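Side-chain contact in HemO (Neisseria meningitidis, PDB 1J77), which binds heme and, as a bacterial heme oxygenase, probably opens the heme ring by oxidation: residues Glu40-Phe45 with Leu131-Glu136. Numbering follows the deposited sequence. Where two conformers were deposited one is given.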
loop_
_atom_site.group_PDB
_atom_site.type_symbol
_atom_site.label_atom_id
_atom_site.label_comp_id
_atom_site.label_asym_id
_atom_site.label_seq_id
_atom_site.Cartn_x
_atom_site.Cartn_y
_atom_site.Cartn_z
ATOM N N GLU A 40 6.733 11.533 16.487
ATOM C CA GLU A 40 6.192 12.551 15.608
ATOM C C GLU A 40 6.290 12.124 14.130
ATOM O O GLU A 40 5.331 12.182 13.380
ATOM C CB GLU A 40 6.940 13.862 15.823
ATOM C CG GLU A 40 6.560 14.961 14.854
ATOM C CD GLU A 40 7.401 16.224 14.971
ATOM O OE1 GLU A 40 8.330 16.295 15.838
ATOM O OE2 GLU A 40 7.125 17.160 14.183
ATOM N N ASN A 41 7.459 11.668 13.724
ATOM C CA ASN A 41 7.590 11.175 12.361
ATOM C C ASN A 41 6.782 9.881 12.108
ATOM O O ASN A 41 6.304 9.680 10.971
ATOM C CB ASN A 41 9.060 11.024 11.977
ATOM C CG ASN A 41 9.619 12.278 11.373
ATOM O OD1 ASN A 41 9.151 13.391 11.623
ATOM N ND2 ASN A 41 10.599 12.094 10.492
ATOM N N TYR A 42 6.647 9.012 13.098
ATOM C CA TYR A 42 5.869 7.771 12.910
ATOM C C TYR A 42 4.420 8.150 12.691
ATOM O O TYR A 42 3.703 7.484 11.895
ATOM C CB TYR A 42 5.981 6.783 14.087
ATOM C CG TYR A 42 5.351 5.443 13.813
ATOM C CD1 TYR A 42 5.870 4.581 12.864
ATOM C CD2 TYR A 42 4.207 5.016 14.508
ATOM C CE1 TYR A 42 5.311 3.339 12.627
ATOM C CE2 TYR A 42 3.668 3.799 14.288
ATOM C CZ TYR A 42 4.188 2.959 13.346
ATOM O OH TYR A 42 3.591 1.766 13.076
ATOM N N ILE A 43 3.960 9.203 13.352
ATOM C CA ILE A 43 2.572 9.641 13.164
ATOM C C ILE A 43 2.403 10.161 11.740
ATOM O O ILE A 43 1.378 9.905 11.091
ATOM C CB ILE A 43 2.165 10.667 14.262
ATOM C CG1 ILE A 43 1.878 9.916 15.560
ATOM C CG2 ILE A 43 0.993 11.450 13.806
ATOM C CD1 ILE A 43 1.796 10.783 16.814
ATOM N N LYS A 44 3.403 10.840 11.220
ATOM C CA LYS A 44 3.357 11.282 9.824
ATOM C C LYS A 44 3.228 10.089 8.885
ATOM O O LYS A 44 2.466 10.132 7.895
ATOM C CB LYS A 44 4.619 12.064 9.497
ATOM C CG LYS A 44 5.085 12.999 10.657
ATOM C CD LYS A 44 6.283 13.845 10.216
ATOM C CE LYS A 44 6.642 14.923 11.185
ATOM N NZ LYS A 44 7.269 16.029 10.440
ATOM N N PHE A 45 3.929 9.036 9.196
ATOM C CA PHE A 45 3.883 7.822 8.430
ATOM C C PHE A 45 2.492 7.214 8.516
ATOM O O PHE A 45 1.943 6.762 7.531
ATOM C CB PHE A 45 4.939 6.839 8.913
ATOM C CG PHE A 45 4.936 5.567 8.194
ATOM C CD1 PHE A 45 5.299 5.555 6.870
ATOM C CD2 PHE A 45 4.549 4.375 8.807
ATOM C CE1 PHE A 45 5.244 4.397 6.152
ATOM C CE2 PHE A 45 4.520 3.198 8.081
ATOM C CZ PHE A 45 4.909 3.220 6.772
ATOM N N LEU A 131 10.527 0.612 18.241
ATOM C CA LEU A 131 9.852 1.689 18.955
ATOM C C LEU A 131 8.848 1.167 19.978
ATOM O O LEU A 131 8.141 1.955 20.597
ATOM C CB LEU A 131 9.113 2.592 17.972
ATOM C CG LEU A 131 9.924 3.394 16.942
ATOM C CD1 LEU A 131 9.029 4.283 16.029
ATOM C CD2 LEU A 131 10.952 4.254 17.658
ATOM N N ASP A 132 8.795 -0.160 20.128
ATOM C CA ASP A 132 7.861 -0.847 21.026
ATOM C C ASP A 132 6.464 -0.899 20.430
ATOM O O ASP A 132 5.498 -1.183 21.138
ATOM C CB ASP A 132 7.825 -0.197 22.419
ATOM C CG ASP A 132 9.123 -0.366 23.174
ATOM O OD1 ASP A 132 9.511 0.588 23.879
ATOM O OD2 ASP A 132 9.822 -1.400 23.113
ATOM N N TYR A 133 6.337 -0.585 19.141
ATOM C CA TYR A 133 5.048 -0.703 18.470
ATOM C C TYR A 133 4.926 -2.081 17.808
ATOM O O TYR A 133 5.739 -2.430 16.933
ATOM C CB TYR A 133 4.896 0.370 17.397
ATOM C CG TYR A 133 4.973 1.789 17.898
ATOM C CD1 TYR A 133 5.592 2.777 17.146
ATOM C CD2 TYR A 133 4.408 2.153 19.107
ATOM C CE1 TYR A 133 5.671 4.091 17.603
ATOM C CE2 TYR A 133 4.461 3.476 19.562
ATOM C CZ TYR A 133 5.107 4.430 18.826
ATOM O OH TYR A 133 5.153 5.733 19.306
ATOM N N ASN A 134 3.900 -2.842 18.187
ATOM C CA ASN A 134 3.699 -4.189 17.660
ATOM C C ASN A 134 2.279 -4.403 17.083
ATOM O O ASN A 134 1.541 -3.455 16.858
ATOM C CB ASN A 134 3.953 -5.194 18.772
ATOM C CG ASN A 134 3.254 -4.805 20.044
ATOM O OD1 ASN A 134 2.041 -4.662 20.072
ATOM N ND2 ASN A 134 4.024 -4.569 21.096
ATOM N N GLY A 135 1.934 -5.659 16.823
ATOM C CA GLY A 135 0.663 -6.002 16.213
ATOM C C GLY A 135 -0.557 -5.757 17.060
ATOM O O GLY A 135 -1.688 -5.896 16.574
ATOM N N GLU A 136 -0.338 -5.372 18.311
ATOM C CA GLU A 136 -1.438 -5.070 19.214
ATOM C C GLU A 136 -1.485 -3.605 19.591
ATOM O O GLU A 136 -2.416 -3.193 20.282
ATOM C CB GLU A 136 -1.340 -5.890 20.521
ATOM C CG GLU A 136 -0.993 -7.360 20.336
ATOM C CD GLU A 136 -2.107 -8.208 19.744
ATOM O OE1 GLU A 136 -3.289 -7.791 19.742
ATOM O OE2 GLU A 136 -1.790 -9.331 19.277
#
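The Y133 ring barely overlaps the Y42 ring, its CD1 lying 3.6 Å above one face of Y42, toward the rim. The planes are inclined by only 24°, yet the centroids stand 4.9 Å apart, so the rings lie near parallel but slid apart. The shortest approach, Y42 CD2 to Y133 CE1, is 3.5 Å, and Y133 CD1 sits 3.6 Å from Y42 CE2, so the CD1-CE1 bond of Y133 meets the CD2-CE2 bond of Y42. The two side chains run past each other in opposite directions. In Y42 the ring leaves the helix with CG anti to the backbone N (chi1 -172°), which carries it across to the loop. L131 adds a smaller apolar touch, its CD1 4.4 Å from Y42 CB.

Residues 131-136 lie in the loop after helix 122-129, and the positive phi of D132 (77°), together with backbone bonds returning to the preceding helical turn, marks a Schellman motif; the contact thus joins this helix exit to helix 39-60 in the all-helical heme oxygenase fold. Further on, N134 OD1 accepts from E136 N at 3.0 Å, closing an Asx turn. Beyond the ring pair, Y42 OH is hydrogen-bonded to the backbone O of G138, later in the same loop, while L88 packs against Y133.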